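Local atomic coordinates of encapsidation protein (Lactococcus phage asccphi28, PDB entry 7JQP), a protein that serves as the ATPase of a viral DNA packaging motor, probably coupling ATP hydrolysis to translocation of the phage genome into the capsid. Residues A[22-27]-A[221-226]; A[55-60]-A[125-130]; A[80-85]-A[98-103]; A[293-298]-A[336-341]. All coordinates share one frame; numbering follows the deposited sequence.

Interaction 1: residues A[22-27]-A[221-226]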
loop_
_atom_site.group_PDB
_atom_site.type_symbol
_atom_site.label_atom_id
_atom_site.label_comp_id
_atom_site.label_asym_id
_atom_site.label_seq_id
_atom_site.Cartn_x
_atom_site.Cartn_y
_atom_site.Cartn_z
ATOM N N PHE A 22 -6.063 3.989 36.018
ATOM C CA PHE A 22 -4.705 4.387 36.358
ATOM C C PHE A 22 -4.026 5.008 35.148
ATOM O O PHE A 22 -4.251 4.582 34.010
ATOM C CB PHE A 22 -3.883 3.190 36.839
ATOM C CG PHE A 22 -4.602 2.313 37.817
ATOM C CD1 PHE A 22 -4.669 2.650 39.158
ATOM C CD2 PHE A 22 -5.229 1.156 37.389
ATOM C CE1 PHE A 22 -5.333 1.838 40.055
ATOM C CE2 PHE A 22 -5.899 0.344 38.280
ATOM C CZ PHE A 22 -5.951 0.684 39.613
ATOM N N LEU A 23 -3.196 6.014 35.402
ATOM C CA LEU A 23 -2.368 6.644 34.380
ATOM C C LEU A 23 -0.912 6.507 34.801
ATOM O O LEU A 23 -0.520 7.017 35.856
ATOM C CB LEU A 23 -2.741 8.115 34.195
ATOM C CG LEU A 23 -1.926 8.882 33.152
ATOM C CD1 LEU A 23 -2.261 8.398 31.752
ATOM C CD2 LEU A 23 -2.173 10.378 33.272
ATOM N N VAL A 24 -0.124 5.808 33.990
ATOM C CA VAL A 24 1.285 5.558 34.272
ATOM C C VAL A 24 2.113 6.273 33.212
ATOM O O VAL A 24 2.003 5.970 32.017
ATOM C CB VAL A 24 1.597 4.055 34.293
ATOM C CG1 VAL A 24 3.027 3.817 34.743
ATOM C CG2 VAL A 24 0.623 3.320 35.198
ATOM N N VAL A 25 2.942 7.216 33.649
ATOM C CA VAL A 25 3.767 8.028 32.763
ATOM C C VAL A 25 5.220 7.884 33.184
ATOM O O VAL A 25 5.522 7.775 34.377
ATOM C CB VAL A 25 3.342 9.510 32.782
ATOM C CG1 VAL A 25 4.130 10.299 31.749
ATOM C CG2 VAL A 25 1.848 9.634 32.527
ATOM N N GLY A 26 6.114 7.882 32.207
ATOM C CA GLY A 26 7.525 7.750 32.487
ATOM C C GLY A 26 7.961 6.303 32.552
ATOM O O GLY A 26 7.250 5.374 32.158
ATOM N N GLY A 27 9.172 6.117 33.062
ATOM C CA GLY A 27 9.717 4.777 33.187
ATOM C C GLY A 27 9.899 4.072 31.863
ATOM O O GLY A 27 9.564 2.886 31.742
ATOM N N CYS A 221 -6.415 7.506 39.187
ATOM C CA CYS A 221 -5.170 7.628 39.932
ATOM C C CYS A 221 -4.027 7.783 38.942
ATOM O O CYS A 221 -3.980 7.082 37.927
ATOM C CB CYS A 221 -4.948 6.399 40.817
ATOM S SG CYS A 221 -3.586 6.546 41.980
ATOM N N VAL A 222 -3.109 8.699 39.234
ATOM C CA VAL A 222 -1.969 8.973 38.368
ATOM C C VAL A 222 -0.697 8.610 39.117
ATOM O O VAL A 222 -0.501 9.033 40.263
ATOM C CB VAL A 222 -1.932 10.445 37.916
ATOM C CG1 VAL A 222 -0.703 10.704 37.048
ATOM C CG2 VAL A 222 -3.209 10.802 37.164
ATOM N N GLN A 223 0.162 7.827 38.469
ATOM C CA GLN A 223 1.455 7.449 39.015
ATOM C C GLN A 223 2.540 7.760 37.992
ATOM O O GLN A 223 2.338 7.587 36.786
ATOM C CB GLN A 223 1.506 5.963 39.396
ATOM C CG GLN A 223 2.767 5.627 40.179
ATOM C CD GLN A 223 3.143 4.166 40.093
ATOM O OE1 GLN A 223 2.697 3.458 39.194
ATOM N NE2 GLN A 223 4.075 3.745 40.938
ATOM N N PHE A 224 3.690 8.214 38.479
ATOM C CA PHE A 224 4.834 8.558 37.646
ATOM C C PHE A 224 5.942 7.544 37.897
ATOM O O PHE A 224 6.286 7.272 39.053
ATOM C CB PHE A 224 5.325 9.968 37.967
ATOM C CG PHE A 224 4.279 11.029 37.795
ATOM C CD1 PHE A 224 3.979 11.541 36.543
ATOM C CD2 PHE A 224 3.584 11.509 38.892
ATOM C CE1 PHE A 224 3.012 12.520 36.394
ATOM C CE2 PHE A 224 2.617 12.484 38.748
ATOM C CZ PHE A 224 2.329 12.990 37.498
ATOM N N VAL A 225 6.496 6.985 36.824
ATOM C CA VAL A 225 7.518 5.950 36.923
ATOM C C VAL A 225 8.878 6.562 36.622
ATOM O O VAL A 225 9.109 7.093 35.529
ATOM C CB VAL A 225 7.229 4.778 35.974
ATOM C CG1 VAL A 225 8.185 3.624 36.252
ATOM C CG2 VAL A 225 5.792 4.326 36.118
ATOM N N GLU A 226 9.767 6.498 37.607
ATOM C CA GLU A 226 11.143 6.965 37.496
ATOM C C GLU A 226 12.065 5.810 37.129
ATOM O O GLU A 226 12.006 4.744 37.750
ATOM C CB GLU A 226 11.568 7.611 38.816
ATOM C CG GLU A 226 11.685 6.628 39.971
ATOM C CD GLU A 226 12.069 7.307 41.272
ATOM O OE1 GLU A 226 12.490 8.481 41.228
ATOM O OE2 GLU A 226 11.949 6.663 42.337
#

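Interaction 2: residues A[55-60]-A[125-130]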
loop_
_atom_site.group_PDB
_atom_site.type_symbol
_atom_site.label_atom_id
_atom_site.label_comp_id
_atom_site.label_asym_id
_atom_site.label_seq_id
_atom_site.Cartn_x
_atom_site.Cartn_y
_atom_site.Cartn_z
ATOM N N ARG A 55 -4.102 0.897 20.886
ATOM C CA ARG A 55 -3.088 1.768 20.315
ATOM C C ARG A 55 -3.786 2.855 19.512
ATOM O O ARG A 55 -4.871 2.640 18.966
ATOM C CB ARG A 55 -2.120 0.981 19.427
ATOM C CG ARG A 55 -1.079 0.177 20.188
ATOM C CD ARG A 55 -0.143 1.076 20.993
ATOM N NE ARG A 55 1.172 0.466 21.173
ATOM C CZ ARG A 55 2.318 0.985 20.733
ATOM N NH1 ARG A 55 2.338 2.146 20.091
ATOM N NH2 ARG A 55 3.454 0.340 20.952
ATOM N N ARG A 56 -3.149 4.024 19.427
ATOM C CA ARG A 56 -3.800 5.146 18.761
ATOM C C ARG A 56 -3.997 4.882 17.272
ATOM O O ARG A 56 -5.063 5.180 16.723
ATOM C CB ARG A 56 -3.000 6.432 18.964
ATOM C CG ARG A 56 -3.715 7.657 18.415
ATOM C CD ARG A 56 -3.063 8.958 18.843
ATOM N NE ARG A 56 -3.467 9.364 20.184
ATOM C CZ ARG A 56 -2.750 9.164 21.285
ATOM N NH1 ARG A 56 -1.570 8.561 21.224
ATOM N NH2 ARG A 56 -3.216 9.578 22.453
ATOM N N LEU A 57 -2.988 4.332 16.601
ATOM C CA LEU A 57 -3.011 4.193 15.153
ATOM C C LEU A 57 -2.886 2.734 14.739
ATOM O O LEU A 57 -2.299 1.914 15.452
ATOM C CB LEU A 57 -1.880 5.003 14.508
ATOM C CG LEU A 57 -1.950 6.517 14.700
ATOM C CD1 LEU A 57 -0.697 7.178 14.151
ATOM C CD2 LEU A 57 -3.195 7.081 14.035
ATOM N N GLY A 58 -3.444 2.426 13.567
ATOM C CA GLY A 58 -3.390 1.061 13.074
ATOM C C GLY A 58 -1.972 0.572 12.854
ATOM O O GLY A 58 -1.653 -0.585 13.139
ATOM N N VAL A 59 -1.099 1.448 12.351
ATOM C CA VAL A 59 0.282 1.050 12.099
ATOM C C VAL A 59 0.941 0.569 13.384
ATOM O O VAL A 59 1.759 -0.360 13.372
ATOM C CB VAL A 59 1.068 2.216 11.469
ATOM C CG1 VAL A 59 0.423 2.651 10.162
ATOM C CG2 VAL A 59 1.161 3.384 12.443
ATOM N N GLU A 60 0.592 1.184 14.517
ATOM C CA GLU A 60 1.166 0.761 15.790
ATOM C C GLU A 60 0.866 -0.704 16.079
ATOM O O GLU A 60 1.699 -1.411 16.659
ATOM C CB GLU A 60 0.637 1.646 16.920
ATOM C CG GLU A 60 0.762 3.133 16.624
ATOM C CD GLU A 60 0.829 3.986 17.874
ATOM O OE1 GLU A 60 1.736 3.762 18.705
ATOM O OE2 GLU A 60 -0.019 4.891 18.017
ATOM N N ALA A 125 -7.238 -0.473 17.377
ATOM C CA ALA A 125 -6.683 0.832 17.062
ATOM C C ALA A 125 -7.772 1.881 17.223
ATOM O O ALA A 125 -8.881 1.718 16.704
ATOM C CB ALA A 125 -6.121 0.856 15.638
ATOM N N LEU A 126 -7.456 2.945 17.958
ATOM C CA LEU A 126 -8.440 3.993 18.200
ATOM C C LEU A 126 -8.920 4.606 16.894
ATOM O O LEU A 126 -10.074 5.037 16.800
ATOM C CB LEU A 126 -7.829 5.053 19.113
ATOM C CG LEU A 126 -8.762 5.907 19.966
ATOM C CD1 LEU A 126 -9.816 5.091 20.682
ATOM C CD2 LEU A 126 -7.909 6.689 20.970
ATOM N N SER A 127 -8.060 4.637 15.872
ATOM C CA SER A 127 -8.480 5.143 14.569
ATOM C C SER A 127 -9.623 4.313 14.002
ATOM O O SER A 127 -10.539 4.852 13.369
ATOM C CB SER A 127 -7.298 5.139 13.602
ATOM O OG SER A 127 -6.070 5.111 14.306
ATOM N N ARG A 128 -9.585 3.001 14.214
ATOM C CA ARG A 128 -10.608 2.093 13.716
ATOM C C ARG A 128 -11.688 1.812 14.752
ATOM O O ARG A 128 -12.584 1.001 14.494
ATOM C CB ARG A 128 -9.952 0.772 13.286
ATOM C CG ARG A 128 -8.652 0.955 12.505
ATOM C CD ARG A 128 -7.870 -0.351 12.363
ATOM N NE ARG A 128 -6.676 -0.178 11.536
ATOM C CZ ARG A 128 -5.677 -1.055 11.459
ATOM N NH1 ARG A 128 -5.715 -2.178 12.165
ATOM N NH2 ARG A 128 -4.636 -0.808 10.676
ATOM N N ALA A 129 -11.624 2.472 15.912
ATOM C CA ALA A 129 -12.570 2.204 16.989
ATOM C C ALA A 129 -13.993 2.616 16.626
ATOM O O ALA A 129 -14.958 1.965 17.044
ATOM C CB ALA A 129 -12.118 2.927 18.262
ATOM N N GLY A 130 -14.147 3.711 15.879
ATOM C CA GLY A 130 -15.483 4.221 15.601
ATOM C C GLY A 130 -16.394 3.219 14.919
ATOM O O GLY A 130 -17.570 3.096 15.274
#

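Interaction 3: residues A[80-85]-A[98-103]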
loop_
_atom_site.group_PDB
_atom_site.type_symbol
_atom_site.label_atom_id
_atom_site.label_comp_id
_atom_site.label_asym_id
_atom_site.label_seq_id
_atom_site.Cartn_x
_atom_site.Cartn_y
_atom_site.Cartn_z
ATOM N N GLY A 80 7.020 -18.125 38.050
ATOM C CA GLY A 80 8.154 -18.673 38.783
ATOM C C GLY A 80 8.299 -20.177 38.641
ATOM O O GLY A 80 8.274 -20.721 37.532
ATOM N N ASN A 81 8.469 -20.866 39.779
ATOM C CA ASN A 81 8.709 -22.304 39.731
ATOM C C ASN A 81 7.598 -23.051 39.001
ATOM O O ASN A 81 7.855 -24.092 38.385
ATOM C CB ASN A 81 8.877 -22.919 41.128
ATOM C CG ASN A 81 10.310 -22.873 41.621
ATOM O OD1 ASN A 81 11.248 -22.858 40.826
ATOM N ND2 ASN A 81 10.491 -22.949 42.936
ATOM N N ARG A 82 6.356 -22.566 39.077
ATOM C CA ARG A 82 5.264 -23.283 38.430
ATOM C C ARG A 82 5.462 -23.399 36.923
ATOM O O ARG A 82 4.846 -24.268 36.295
ATOM C CB ARG A 82 3.922 -22.603 38.710
ATOM C CG ARG A 82 3.645 -22.322 40.171
ATOM C CD ARG A 82 2.573 -21.251 40.302
ATOM N NE ARG A 82 1.384 -21.579 39.515
ATOM C CZ ARG A 82 0.371 -20.745 39.305
ATOM N NH1 ARG A 82 0.397 -19.523 39.817
ATOM N NH2 ARG A 82 -0.668 -21.133 38.577
ATOM N N PHE A 83 6.291 -22.541 36.327
ATOM C CA PHE A 83 6.505 -22.556 34.885
ATOM C C PHE A 83 7.626 -23.541 34.570
ATOM O O PHE A 83 8.697 -23.492 35.181
ATOM C CB PHE A 83 6.844 -21.144 34.395
ATOM C CG PHE A 83 7.081 -21.046 32.912
ATOM C CD1 PHE A 83 6.011 -21.128 32.038
ATOM C CD2 PHE A 83 8.347 -20.845 32.393
ATOM C CE1 PHE A 83 6.197 -21.034 30.675
ATOM C CE2 PHE A 83 8.540 -20.749 31.025
ATOM C CZ PHE A 83 7.461 -20.843 30.167
ATOM N N SER A 84 7.373 -24.424 33.609
ATOM C CA SER A 84 8.296 -25.489 33.231
ATOM C C SER A 84 7.845 -26.045 31.889
ATOM O O SER A 84 6.759 -25.734 31.404
ATOM C CB SER A 84 8.385 -26.586 34.300
ATOM O OG SER A 84 8.955 -26.098 35.502
ATOM N N ASP A 85 8.692 -26.878 31.293
ATOM C CA ASP A 85 8.355 -27.582 30.054
ATOM C C ASP A 85 8.040 -26.606 28.918
ATOM O O ASP A 85 7.104 -26.810 28.138
ATOM C CB ASP A 85 7.171 -28.532 30.274
ATOM C CG ASP A 85 7.043 -29.568 29.162
ATOM O OD1 ASP A 85 7.729 -29.421 28.129
ATOM O OD2 ASP A 85 6.269 -30.534 29.335
ATOM N N SER A 98 3.954 -25.634 30.477
ATOM C CA SER A 98 3.289 -26.276 31.600
ATOM C C SER A 98 3.207 -25.322 32.779
ATOM O O SER A 98 4.214 -24.721 33.167
ATOM C CB SER A 98 4.047 -27.543 32.024
ATOM O OG SER A 98 3.540 -28.074 33.238
ATOM N N ILE A 99 2.009 -25.192 33.348
ATOM C CA ILE A 99 1.806 -24.475 34.603
ATOM C C ILE A 99 1.030 -25.393 35.539
ATOM O O ILE A 99 -0.085 -25.817 35.213
ATOM C CB ILE A 99 1.057 -23.143 34.417
ATOM C CG1 ILE A 99 1.735 -22.293 33.341
ATOM C CG2 ILE A 99 1.023 -22.383 35.734
ATOM C CD1 ILE A 99 1.068 -20.949 33.112
ATOM N N ASP A 100 1.621 -25.707 36.693
ATOM C CA ASP A 100 1.002 -26.558 37.706
ATOM C C ASP A 100 0.711 -27.960 37.184
ATOM O O ASP A 100 -0.172 -28.650 37.706
ATOM C CB ASP A 100 -0.287 -25.928 38.247
ATOM C CG ASP A 100 -0.022 -24.789 39.211
ATOM O OD1 ASP A 100 1.082 -24.749 39.797
ATOM O OD2 ASP A 100 -0.920 -23.938 39.390
ATOM N N GLY A 101 1.444 -28.400 36.163
ATOM C CA GLY A 101 1.220 -29.698 35.574
ATOM C C GLY A 101 0.191 -29.717 34.466
ATOM O O GLY A 101 0.072 -30.733 33.770
ATOM N N ALA A 102 -0.551 -28.630 34.283
ATOM C CA ALA A 102 -1.537 -28.532 33.220
ATOM C C ALA A 102 -0.868 -28.140 31.905
ATOM O O ALA A 102 0.239 -27.593 31.875
ATOM C CB ALA A 102 -2.620 -27.518 33.585
ATOM N N ILE A 103 -1.559 -28.431 30.808
ATOM C CA ILE A 103 -1.054 -28.162 29.468
ATOM C C ILE A 103 -1.690 -26.872 28.971
ATOM O O ILE A 103 -2.916 -26.794 28.815
ATOM C CB ILE A 103 -1.371 -29.314 28.503
ATOM C CG1 ILE A 103 -0.841 -30.636 29.053
ATOM C CG2 ILE A 103 -0.772 -29.030 27.130
ATOM C CD1 ILE A 103 -1.865 -31.379 29.901
#

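Interaction 4: residues A[293-298]-A[336-341]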
loop_
_atom_site.group_PDB
_atom_site.type_symbol
_atom_site.label_atom_id
_atom_site.label_comp_id
_atom_site.label_asym_id
_atom_site.label_seq_id
_atom_site.Cartn_x
_atom_site.Cartn_y
_atom_site.Cartn_z
ATOM N N LEU A 293 -1.024 42.496 19.055
ATOM C CA LEU A 293 -2.238 42.215 19.801
ATOM C C LEU A 293 -1.936 41.062 20.769
ATOM O O LEU A 293 -1.134 40.168 20.473
ATOM C CB LEU A 293 -3.406 41.826 18.893
ATOM C CG LEU A 293 -4.298 42.961 18.352
ATOM C CD1 LEU A 293 -3.544 43.824 17.338
ATOM C CD2 LEU A 293 -5.584 42.431 17.787
ATOM N N GLU A 294 -2.637 41.064 21.903
ATOM C CA GLU A 294 -2.483 40.097 22.987
ATOM C C GLU A 294 -3.770 39.298 23.167
ATOM O O GLU A 294 -4.867 39.842 23.012
ATOM C CB GLU A 294 -2.115 40.785 24.299
ATOM C CG GLU A 294 -1.241 39.972 25.210
ATOM C CD GLU A 294 -0.347 40.834 26.096
ATOM O OE1 GLU A 294 -0.807 41.887 26.589
ATOM O OE2 GLU A 294 0.825 40.449 26.283
ATOM N N TYR A 295 -3.635 37.996 23.420
ATOM C CA TYR A 295 -4.773 37.089 23.524
ATOM C C TYR A 295 -4.940 36.579 24.950
ATOM O O TYR A 295 -3.969 36.144 25.577
ATOM C CB TYR A 295 -4.586 35.920 22.555
ATOM C CG TYR A 295 -4.451 36.367 21.119
ATOM C CD1 TYR A 295 -5.572 36.561 20.324
ATOM C CD2 TYR A 295 -3.201 36.605 20.558
ATOM C CE1 TYR A 295 -5.455 36.971 19.010
ATOM C CE2 TYR A 295 -3.073 37.016 19.244
ATOM C CZ TYR A 295 -4.203 37.198 18.475
ATOM O OH TYR A 295 -4.082 37.609 17.167
ATOM N N TYR A 296 -6.178 36.606 25.445
ATOM C CA TYR A 296 -6.521 36.034 26.739
ATOM C C TYR A 296 -7.719 35.112 26.569
ATOM O O TYR A 296 -8.725 35.501 25.968
ATOM C CB TYR A 296 -6.854 37.105 27.779
ATOM C CG TYR A 296 -5.713 38.022 28.138
ATOM C CD1 TYR A 296 -5.275 38.997 27.256
ATOM C CD2 TYR A 296 -5.079 37.916 29.368
ATOM C CE1 TYR A 296 -4.238 39.842 27.588
ATOM C CE2 TYR A 296 -4.042 38.759 29.711
ATOM C CZ TYR A 296 -3.625 39.720 28.815
ATOM O OH TYR A 296 -2.588 40.561 29.148
ATOM N N TYR A 297 -7.612 33.900 27.102
ATOM C CA TYR A 297 -8.677 32.907 27.049
ATOM C C TYR A 297 -9.315 32.829 28.427
ATOM O O TYR A 297 -8.630 32.527 29.411
ATOM C CB TYR A 297 -8.131 31.547 26.617
ATOM C CG TYR A 297 -7.862 31.439 25.132
ATOM C CD1 TYR A 297 -7.259 32.478 24.438
ATOM C CD2 TYR A 297 -8.206 30.294 24.429
ATOM C CE1 TYR A 297 -7.014 32.383 23.084
ATOM C CE2 TYR A 297 -7.961 30.189 23.073
ATOM C CZ TYR A 297 -7.364 31.237 22.406
ATOM O OH TYR A 297 -7.117 31.142 21.056
ATOM N N GLN A 298 -10.620 33.092 28.496
ATOM C CA GLN A 298 -11.314 33.211 29.768
ATOM C C GLN A 298 -12.578 32.361 29.766
ATOM O O GLN A 298 -13.098 31.977 28.715
ATOM C CB GLN A 298 -11.684 34.673 30.081
ATOM C CG GLN A 298 -10.644 35.701 29.667
ATOM C CD GLN A 298 -11.249 37.081 29.457
ATOM O OE1 GLN A 298 -12.412 37.210 29.072
ATOM N NE2 GLN A 298 -10.464 38.119 29.717
ATOM N N LYS A 336 -10.403 28.579 13.518
ATOM C CA LYS A 336 -9.188 27.926 13.043
ATOM C C LYS A 336 -7.950 28.638 13.580
ATOM O O LYS A 336 -7.019 28.000 14.083
ATOM C CB LYS A 336 -9.160 27.895 11.514
ATOM C CG LYS A 336 -7.975 27.127 10.938
ATOM C CD LYS A 336 -7.821 27.379 9.444
ATOM C CE LYS A 336 -6.473 26.883 8.942
ATOM N NZ LYS A 336 -6.193 27.328 7.548
ATOM N N THR A 337 -7.922 29.967 13.475
ATOM C CA THR A 337 -6.784 30.720 13.987
ATOM C C THR A 337 -6.685 30.604 15.504
ATOM O O THR A 337 -5.585 30.464 16.052
ATOM C CB THR A 337 -6.893 32.189 13.576
ATOM O OG1 THR A 337 -8.077 32.761 14.150
ATOM C CG2 THR A 337 -6.952 32.323 12.058
ATOM N N TYR A 338 -7.825 30.658 16.197
ATOM C CA TYR A 338 -7.819 30.560 17.654
ATOM C C TYR A 338 -7.338 29.191 18.124
ATOM O O TYR A 338 -6.595 29.097 19.109
ATOM C CB TYR A 338 -9.214 30.861 18.196
ATOM C CG TYR A 338 -9.588 32.326 18.133
ATOM C CD1 TYR A 338 -8.762 33.298 18.683
ATOM C CD2 TYR A 338 -10.761 32.737 17.515
ATOM C CE1 TYR A 338 -9.098 34.638 18.625
ATOM C CE2 TYR A 338 -11.105 34.076 17.452
ATOM C CZ TYR A 338 -10.270 35.021 18.010
ATOM O OH TYR A 338 -10.607 36.356 17.952
ATOM N N PHE A 339 -7.750 28.118 17.440
ATOM C CA PHE A 339 -7.264 26.792 17.803
ATOM C C PHE A 339 -5.745 26.718 17.665
ATOM O O PHE A 339 -5.059 26.144 18.519
ATOM C CB PHE A 339 -7.917 25.727 16.918
ATOM C CG PHE A 339 -9.378 25.465 17.214
ATOM C CD1 PHE A 339 -9.933 25.746 18.453
ATOM C CD2 PHE A 339 -10.196 24.935 16.229
ATOM C CE1 PHE A 339 -11.274 25.494 18.701
ATOM C CE2 PHE A 339 -11.534 24.686 16.470
ATOM C CZ PHE A 339 -12.073 24.965 17.706
ATOM N N GLU A 340 -5.204 27.295 16.586
ATOM C CA GLU A 340 -3.756 27.323 16.394
ATOM C C GLU A 340 -3.061 28.147 17.472
ATOM O O GLU A 340 -2.017 27.739 17.996
ATOM C CB GLU A 340 -3.432 27.873 15.003
ATOM C CG GLU A 340 -3.866 26.961 13.866
ATOM C CD GLU A 340 -3.680 27.589 12.497
ATOM O OE1 GLU A 340 -3.374 28.797 12.427
ATOM O OE2 GLU A 340 -3.839 26.867 11.490
ATOM N N LEU A 341 -3.623 29.308 17.814
ATOM C CA LEU A 341 -3.063 30.119 18.892
ATOM C C LEU A 341 -3.061 29.357 20.211
ATOM O O LEU A 341 -2.116 29.476 20.999
ATOM C CB LEU A 341 -3.864 31.415 19.011
ATOM C CG LEU A 341 -3.626 32.463 17.929
ATOM C CD1 LEU A 341 -4.768 33.447 17.861
ATOM C CD2 LEU A 341 -2.345 33.240 18.237
#

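Interaction 1: residues A[22-27]-A[221-226]
Leu23 and Val222 stand side by side and point the same way on neighbouring parallel strands, 21-26 and 221-225, in the central sheet of the ASCE-type P-loop ATPase fold. Leu23 CD2 meets both methyls of Val222, and CG2 of that valine also rests 4.0 Å from Leu23 CB. Both side chains share a torsion, with Leu23 CG and Val222 CG1 each anti to the backbone N (chi1 180° and 178°), which keeps the two branches on one course. Val25 and Phe224 continue this face, the Phe224 ring meeting Val25 CB obliquely through CD1. On the other face Phe22 brings CD1 to within 4.1 Å of Cys221 CB, and Val24 and Gln223 follow; the amide oxygen of Gln223 is taken by Trp9 NE1. Between the strands runs a regular parallel ladder. Leu23 N donates to Cys221 O at 2.9 Å, Leu23 O accepts from Gln223 N, Val25 N reaches Gln223 O, and Val225 N closes on Val25 O. Phe22, Val24 and Gly26 make their backbone bonds to strand 183-188 instead, so strand 21-26 is held on both edges. At Gly26 the strand runs into what looks like a Walker A loop, and Lys32 NZ bonds Gly26 O. With phi at +63°, Gly27 turns beside Val225, whose CG1 lies 3.6 Å from Gly27 CA.

Interaction 2: residues A[55-60]-A[125-130]
Ser127 grips the carbonyl of Arg56 twice, where strand 50-55 has just given way to the turn into helix 58-62 and strand 118-125 has ended in a loop. Of the hydrogen bonds, the hydroxyl's lies in the carbonyl plane and on a lone pair, Ser127 OG donating to Arg56 O at 2.6 Å. Ser127 N donates to the same oxygen at 3.2 Å, tilted 26° from that plane. One residue back, Leu126 N bonds Arg55 O at 2.8 Å with an N-H...O angle of 163°, carrying on the parallel pairing of Arg55 with Ala125. Van der Waals contacts are few: Ala125 CB lies 3.7 Å from Gly58 N, and Leu57 CD2 touches Ser127 OG. The charged part belongs to Arg128, whose chain is extended from CG to NE and whose guanidinium has one face over Gly58 CA, toward its rim, with NH2 3.3 Å from that carbon. Its NH2 forms a salt bridge to Asp62, further along the helix, and the Arg128 side chain also packs on Glu63 of a second subunit. The Arg56 guanidinium is bonded elsewhere, to Glu164 and Val148 O. The chemistry implies that the carbonyls of Arg55 and Arg56, where the strand gives way to loop, are satisfied by Leu126 and Ser127, while Asp62 holds Arg128 in place over Gly58.

Interaction 3: residues A[80-85]-A[98-103]
Arg82 reaches across to Asp100 at the open end of the hairpin of strands 83-89 and 94-99, at the far edge of the ATPase sheet. The more closely packed part is the inner one. Ser84 and Ser98 form a hydrogen-bonded antiparallel pair: Ser84 N donates to Ser98 O at 3.2 Å and Ser98 N to Ser84 O at 3.0 Å. The side chains of Phe83 and Ile99 lie on one face of this pairing, buried against helix 72-79, where Phe83 meets Leu75 and Ile99 meets Phe79; Ile99 also touches Phe45 of helix 32-46. The Phe83 ring brings its CD1 obliquely toward Ser98 O. On the other face the serines are more open, and Ser98 CB packs 3.7 Å from Asp85 CB and also lies close to Ser84 O.

The solvent side is looser in its bonding, although Arg82 lies closely against Asp100 and Ile99. A type I' turn from Ile99 to Ala102, which leads from strand 94-99 into strand 102-109, presents Asp100, and the Arg82 chain, bent at chi3 (52°), crosses it obliquely. The guanidinium and carboxylate planes are only 14° apart, yet both bonds are weak: Arg82 NH2 to Asp100 OD2 at 2.9 Å, with an N-H...O angle of 124°, and Arg82 NE to Asp100 OD1 at 3.2 Å. Ile99 CG2 lies 3.5 Å from Arg82 NH2, putting a methyl beside the charged group. The chemistry implies two complementary ties: straighter backbone bonds between Ser84 and Ser98, beside Phe83 and Ile99 buried against the helices, and an ion pair of weak, bent bonds near solvent.

Interaction 4: residues A[293-298]-A[336-341]
Strand 293-298 and helix 336-341 cross nearly perpendicularly, at 86°, with their axes 11.0 Å apart, so that Tyr295 and Tyr297 have to bridge the gap with their rings while Tyr338 and Leu341 meet them from the helix. Leu341 comes at the Tyr295 side chain at about a right angle. Its CD1 methyl settles over one face of the ring, offset toward the rim, in a CH-pi contact 3.9 Å from the centroid and 16° off the normal, while CD2 touches the ring at CE2 and CD2. Tyr338 approaches the same ring obliquely, CE1 to CE1 of Tyr295 at 4.3 Å.

Two residues on, Tyr297 points the same way from the strand and ends in the polar link of the contact: its OH donates to Tyr338 O at 2.9 Å, with the donor tilted out of the carbonyl plane. CG of Tyr297 is anti to the carbonyl carbon (chi1 -77°), which starts the ring on its way to the helix. The hydroxyl also packs 3.6 Å from Tyr338 CB and 3.9 Å from Leu341 CB. Tyr338 sends its own hydroxyl to Glu286 on strand 280-288, the neighbour of strand 293-300 in the sheet. Tyr297 further meets the rings of Trp358 and His349.

This contact seats helix 328-343 on the smaller six-stranded sheet. Its chemistry implies that the face-on methyl of Leu341 and the Tyr297 hydroxyl bond together fix where the strand's rings sit against the helix, with the buried residue's hydroxyl satisfied by Tyr338 O.

How the interactions relate
Interactions 1, 2 and 3 all belong to the large ATPase sheet, and interaction 4 to the separate six-stranded sheet; the centres of interactions 3 and 4 lie about 61 Å apart, on opposite sides of the chain's centre. Interaction 1 is the core contact, a parallel ladder dressed with apolar side chains near the probable nucleotide loop. Interaction 2, its centre about 22 Å away, lies where two other parallel strands of the sheet end, and is carried by a serine, backbone carbonyls and an arginine. At the sheet's edge, interaction 3 is antiparallel and half exposed, with a weak ion pair. Interaction 4 alone sets helix against strand, through tyrosines rather than backbone pairing.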